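Local structure of fiber protein (Duck adenovirus 1, 6ITX) at residues A[229-239]-A[286-297]. The protein forms the fibre of the avian adenovirus virion, whose trimeric C-terminal head, the part seen here, probably binds receptors on the host cell. Residues are numbered along the deposited sequence; the frame is centred on the assembly and turned at random.
Sequences HSFCPTGTTGM and NTFFLTPPIPFT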
loop_
_atom_site.group_PDB
_atom_site.type_symbol
_atom_site.label_atom_id
_atom_site.label_comp_id
_atom_site.label_asym_id
_atom_site.label_seq_id
_atom_site.Cartn_x
_atom_site.Cartn_y
_atom_site.Cartn_z
ATOM N N HIS A 229 3.214 -3.339 5.864
ATOM C CA HIS A 229 3.474 -3.508 4.444
ATOM C C HIS A 229 4.063 -4.890 4.222
ATOM O O HIS A 229 5.098 -5.228 4.804
ATOM C CB HIS A 229 4.382 -2.391 3.929
ATOM C CG HIS A 229 3.785 -1.020 4.109
ATOM N ND1 HIS A 229 3.776 -0.353 5.325
ATOM C CD2 HIS A 229 3.083 -0.242 3.250
ATOM C CE1 HIS A 229 3.156 0.802 5.186
ATOM N NE2 HIS A 229 2.724 0.892 3.938
ATOM N N SER A 230 3.371 -5.705 3.424
ATOM C CA SER A 230 3.731 -7.105 3.266
ATOM C C SER A 230 4.599 -7.308 2.034
ATOM O O SER A 230 4.363 -6.704 0.982
ATOM C CB SER A 230 2.490 -7.985 3.181
ATOM O OG SER A 230 1.951 -8.186 4.467
ATOM N N PHE A 231 5.585 -8.190 2.175
ATOM C CA PHE A 231 6.605 -8.404 1.164
ATOM C C PHE A 231 7.214 -9.778 1.410
ATOM O O PHE A 231 6.799 -10.504 2.322
ATOM C CB PHE A 231 7.671 -7.301 1.211
ATOM C CG PHE A 231 8.632 -7.416 2.371
ATOM C CD1 PHE A 231 8.328 -6.837 3.599
ATOM C CD2 PHE A 231 9.851 -8.096 2.233
ATOM C CE1 PHE A 231 9.216 -6.927 4.686
ATOM C CE2 PHE A 231 10.754 -8.202 3.309
ATOM C CZ PHE A 231 10.434 -7.610 4.541
ATOM N N CYS A 232 8.221 -10.120 0.587
ATOM C CA CYS A 232 9.046 -11.292 0.804
ATOM C C CYS A 232 10.441 -11.049 0.236
ATOM O O CYS A 232 10.557 -10.578 -0.908
ATOM C CB CYS A 232 8.437 -12.542 0.175
ATOM S SG CYS A 232 9.104 -14.105 0.796
ATOM N N PRO A 233 11.497 -11.349 0.990
ATOM C CA PRO A 233 12.858 -11.147 0.494
ATOM C C PRO A 233 13.304 -12.348 -0.328
ATOM O O PRO A 233 12.635 -13.376 -0.387
ATOM C CB PRO A 233 13.681 -11.025 1.795
ATOM C CG PRO A 233 12.966 -11.903 2.749
ATOM C CD PRO A 233 11.498 -11.863 2.376
ATOM N N THR A 234 14.450 -12.199 -0.964
ATOM C CA THR A 234 15.169 -13.345 -1.486
ATOM C C THR A 234 16.515 -13.469 -0.776
ATOM O O THR A 234 16.856 -12.670 0.107
ATOM C CB THR A 234 15.352 -13.227 -2.988
ATOM O OG1 THR A 234 15.884 -14.457 -3.470
ATOM C CG2 THR A 234 16.303 -12.084 -3.313
ATOM N N GLY A 235 17.289 -14.477 -1.164
ATOM C CA GLY A 235 18.583 -14.669 -0.536
ATOM C C GLY A 235 19.194 -16.000 -0.925
ATOM O O GLY A 235 18.776 -16.628 -1.900
ATOM N N THR A 236 20.196 -16.408 -0.141
ATOM C CA THR A 236 20.888 -17.667 -0.377
ATOM C C THR A 236 19.897 -18.826 -0.435
ATOM O O THR A 236 18.827 -18.785 0.169
ATOM C CB THR A 236 21.938 -17.892 0.720
ATOM O OG1 THR A 236 22.708 -16.693 0.900
ATOM C CG2 THR A 236 22.874 -19.015 0.367
ATOM N N THR A 237 20.282 -19.884 -1.149
ATOM C CA THR A 237 19.338 -20.919 -1.560
ATOM C C THR A 237 18.682 -21.621 -0.372
ATOM O O THR A 237 17.458 -21.836 -0.368
ATOM C CB THR A 237 20.025 -21.927 -2.477
ATOM O OG1 THR A 237 20.073 -21.390 -3.809
ATOM C CG2 THR A 237 19.274 -23.254 -2.490
ATOM N N GLY A 238 19.434 -21.974 0.642
ATOM C CA GLY A 238 18.528 -22.642 1.565
ATOM C C GLY A 238 17.754 -21.786 2.561
ATOM O O GLY A 238 17.302 -22.339 3.566
ATOM N N MET A 239 17.570 -20.475 2.352
ATOM C CA MET A 239 16.917 -19.669 3.390
ATOM C C MET A 239 15.429 -20.027 3.556
ATOM O O MET A 239 14.911 -20.020 4.680
ATOM C CB MET A 239 17.089 -18.173 3.091
ATOM C CG MET A 239 18.525 -17.658 3.307
ATOM S SD MET A 239 19.202 -18.067 4.957
ATOM C CE MET A 239 18.198 -16.990 5.984
ATOM N N ASN A 286 28.815 -15.304 3.976
ATOM C CA ASN A 286 28.303 -14.765 2.719
ATOM C C ASN A 286 26.837 -15.124 2.462
ATOM O O ASN A 286 26.268 -14.680 1.452
ATOM C CB ASN A 286 29.168 -15.268 1.556
ATOM C CG ASN A 286 29.214 -16.817 1.472
ATOM O OD1 ASN A 286 29.585 -17.513 2.447
ATOM N ND2 ASN A 286 28.830 -17.351 0.312
ATOM N N THR A 287 26.232 -15.949 3.317
ATOM C CA THR A 287 24.791 -16.120 3.278
ATOM C C THR A 287 24.116 -14.765 3.451
ATOM O O THR A 287 24.512 -13.961 4.307
ATOM C CB THR A 287 24.339 -17.072 4.373
ATOM O OG1 THR A 287 25.038 -18.310 4.232
ATOM C CG2 THR A 287 22.860 -17.319 4.267
ATOM N N PHE A 288 23.093 -14.515 2.627
ATOM C CA PHE A 288 22.501 -13.192 2.525
ATOM C C PHE A 288 20.994 -13.276 2.324
ATOM O O PHE A 288 20.452 -14.284 1.848
ATOM C CB PHE A 288 23.088 -12.417 1.364
ATOM C CG PHE A 288 22.519 -12.829 0.026
ATOM C CD1 PHE A 288 22.868 -14.041 -0.546
ATOM C CD2 PHE A 288 21.635 -12.009 -0.654
ATOM C CE1 PHE A 288 22.359 -14.424 -1.773
ATOM C CE2 PHE A 288 21.117 -12.400 -1.887
ATOM C CZ PHE A 288 21.487 -13.603 -2.443
ATOM N N PHE A 289 20.323 -12.184 2.692
ATOM C CA PHE A 289 18.970 -11.910 2.249
ATOM C C PHE A 289 18.933 -10.492 1.692
ATOM O O PHE A 289 19.793 -9.649 2.000
ATOM C CB PHE A 289 17.917 -12.142 3.364
ATOM C CG PHE A 289 17.900 -11.099 4.491
ATOM C CD1 PHE A 289 17.374 -9.818 4.296
ATOM C CD2 PHE A 289 18.319 -11.442 5.766
ATOM C CE1 PHE A 289 17.327 -8.896 5.344
ATOM C CE2 PHE A 289 18.271 -10.529 6.814
ATOM C CZ PHE A 289 17.777 -9.258 6.610
ATOM N N LEU A 290 17.949 -10.258 0.822
ATOM C CA LEU A 290 17.840 -8.995 0.096
ATOM C C LEU A 290 16.364 -8.758 -0.193
ATOM O O LEU A 290 15.749 -9.484 -0.987
ATOM C CB LEU A 290 18.671 -9.027 -1.188
ATOM C CG LEU A 290 18.410 -7.939 -2.238
ATOM C CD1 LEU A 290 19.027 -6.623 -1.817
ATOM C CD2 LEU A 290 18.924 -8.363 -3.588
ATOM N N THR A 291 15.787 -7.777 0.484
ATOM C CA THR A 291 14.411 -7.402 0.213
ATOM C C THR A 291 14.323 -6.709 -1.151
ATOM O O THR A 291 15.285 -6.068 -1.597
ATOM C CB THR A 291 13.883 -6.461 1.305
ATOM O OG1 THR A 291 14.249 -5.097 1.003
ATOM C CG2 THR A 291 14.452 -6.847 2.669
ATOM N N PRO A 292 13.178 -6.791 -1.819
ATOM C CA PRO A 292 12.930 -5.881 -2.914
ATOM C C PRO A 292 12.852 -4.483 -2.340
ATOM O O PRO A 292 13.010 -4.305 -1.121
ATOM C CB PRO A 292 11.571 -6.344 -3.465
ATOM C CG PRO A 292 10.848 -6.814 -2.248
ATOM C CD PRO A 292 11.936 -7.465 -1.382
ATOM N N PRO A 293 12.636 -3.465 -3.162
ATOM C CA PRO A 293 12.199 -2.185 -2.599
ATOM C C PRO A 293 10.790 -2.366 -2.062
ATOM O O PRO A 293 9.907 -2.846 -2.779
ATOM C CB PRO A 293 12.240 -1.223 -3.798
ATOM C CG PRO A 293 12.970 -1.953 -4.884
ATOM C CD PRO A 293 12.801 -3.413 -4.623
ATOM N N ILE A 294 10.587 -2.019 -0.792
ATOM C CA ILE A 294 9.280 -2.143 -0.156
ATOM C C ILE A 294 8.626 -0.759 -0.151
ATOM O O ILE A 294 9.143 0.153 0.512
ATOM C CB ILE A 294 9.389 -2.709 1.266
ATOM C CG1 ILE A 294 10.179 -4.027 1.266
ATOM C CG2 ILE A 294 7.988 -2.853 1.903
ATOM C CD1 ILE A 294 10.720 -4.430 2.630
ATOM N N PRO A 295 7.506 -0.572 -0.836
ATOM C CA PRO A 295 6.852 0.748 -0.810
ATOM C C PRO A 295 6.022 0.954 0.446
ATOM O O PRO A 295 5.368 0.031 0.938
ATOM C CB PRO A 295 5.971 0.726 -2.062
ATOM C CG PRO A 295 5.696 -0.702 -2.258
ATOM C CD PRO A 295 6.913 -1.459 -1.843
ATOM N N PHE A 296 6.064 2.182 0.965
ATOM C CA PHE A 296 5.290 2.587 2.133
ATOM C C PHE A 296 4.984 4.073 2.022
ATOM O O PHE A 296 5.643 4.806 1.278
ATOM C CB PHE A 296 6.052 2.313 3.431
ATOM C CG PHE A 296 7.348 3.090 3.543
ATOM C CD1 PHE A 296 8.510 2.626 2.932
ATOM C CD2 PHE A 296 7.389 4.302 4.224
ATOM C CE1 PHE A 296 9.685 3.346 3.007
ATOM C CE2 PHE A 296 8.563 5.024 4.304
ATOM C CZ PHE A 296 9.718 4.541 3.696
ATOM N N THR A 297 3.995 4.521 2.799
ATOM C CA THR A 297 3.552 5.912 2.785
ATOM C C THR A 297 3.340 6.417 4.207
ATOM O O THR A 297 2.782 5.709 5.046
ATOM C CB THR A 297 2.245 6.068 1.982
ATOM O OG1 THR A 297 2.497 5.889 0.575
ATOM C CG2 THR A 297 1.630 7.441 2.205
HETATM O O HOH W 1 24.948 -16.727 -0.530
#
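With CG set between its backbone N and carbonyl carbon (chi1 78°), F288 puts one face of its ring against G235 CA, displaced toward the rim, as a CH-pi contact, and T236, its OG1 turned anti to the carbonyl carbon (chi1 -48°), reaches back to the F288 amide. This is the antiparallel strand pairing of 229-239 with 286-297 in the beta-sandwich of the fibre head. T234 and L290 form a hydrogen-bonded pair: T234 N lies 3.0 Å from L290 O, and the return bond from L290 N to T234 O measures 2.7 Å. G235 and F289 make the next, non-hydrogen-bonded pair, and T236 N donates to F288 O beyond it. Toward H229 the strands separate: the axes of 229-232 and 294-297 come no nearer than 7.7 Å, though still antiparallel at 174°, and side chains bridge the gap instead. I294 CD1 sits over the centre of the F231 ring, 3.4 Å above its plane, a CH-pi contact. F296 CB sits likewise over the centre of the H229 ring. At this divergence F231 and C232 pair antiparallel with a strand of the second subunit, so the sheet continues across the trimer interface. F231 packs on I269 and I294 on F267, both of strand 262-271. At the far end T236 OG1 accepts a hydrogen bond from F288 N at 2.8 Å, while a water that donates to N286 O stands 2.7 Å from the same OG1.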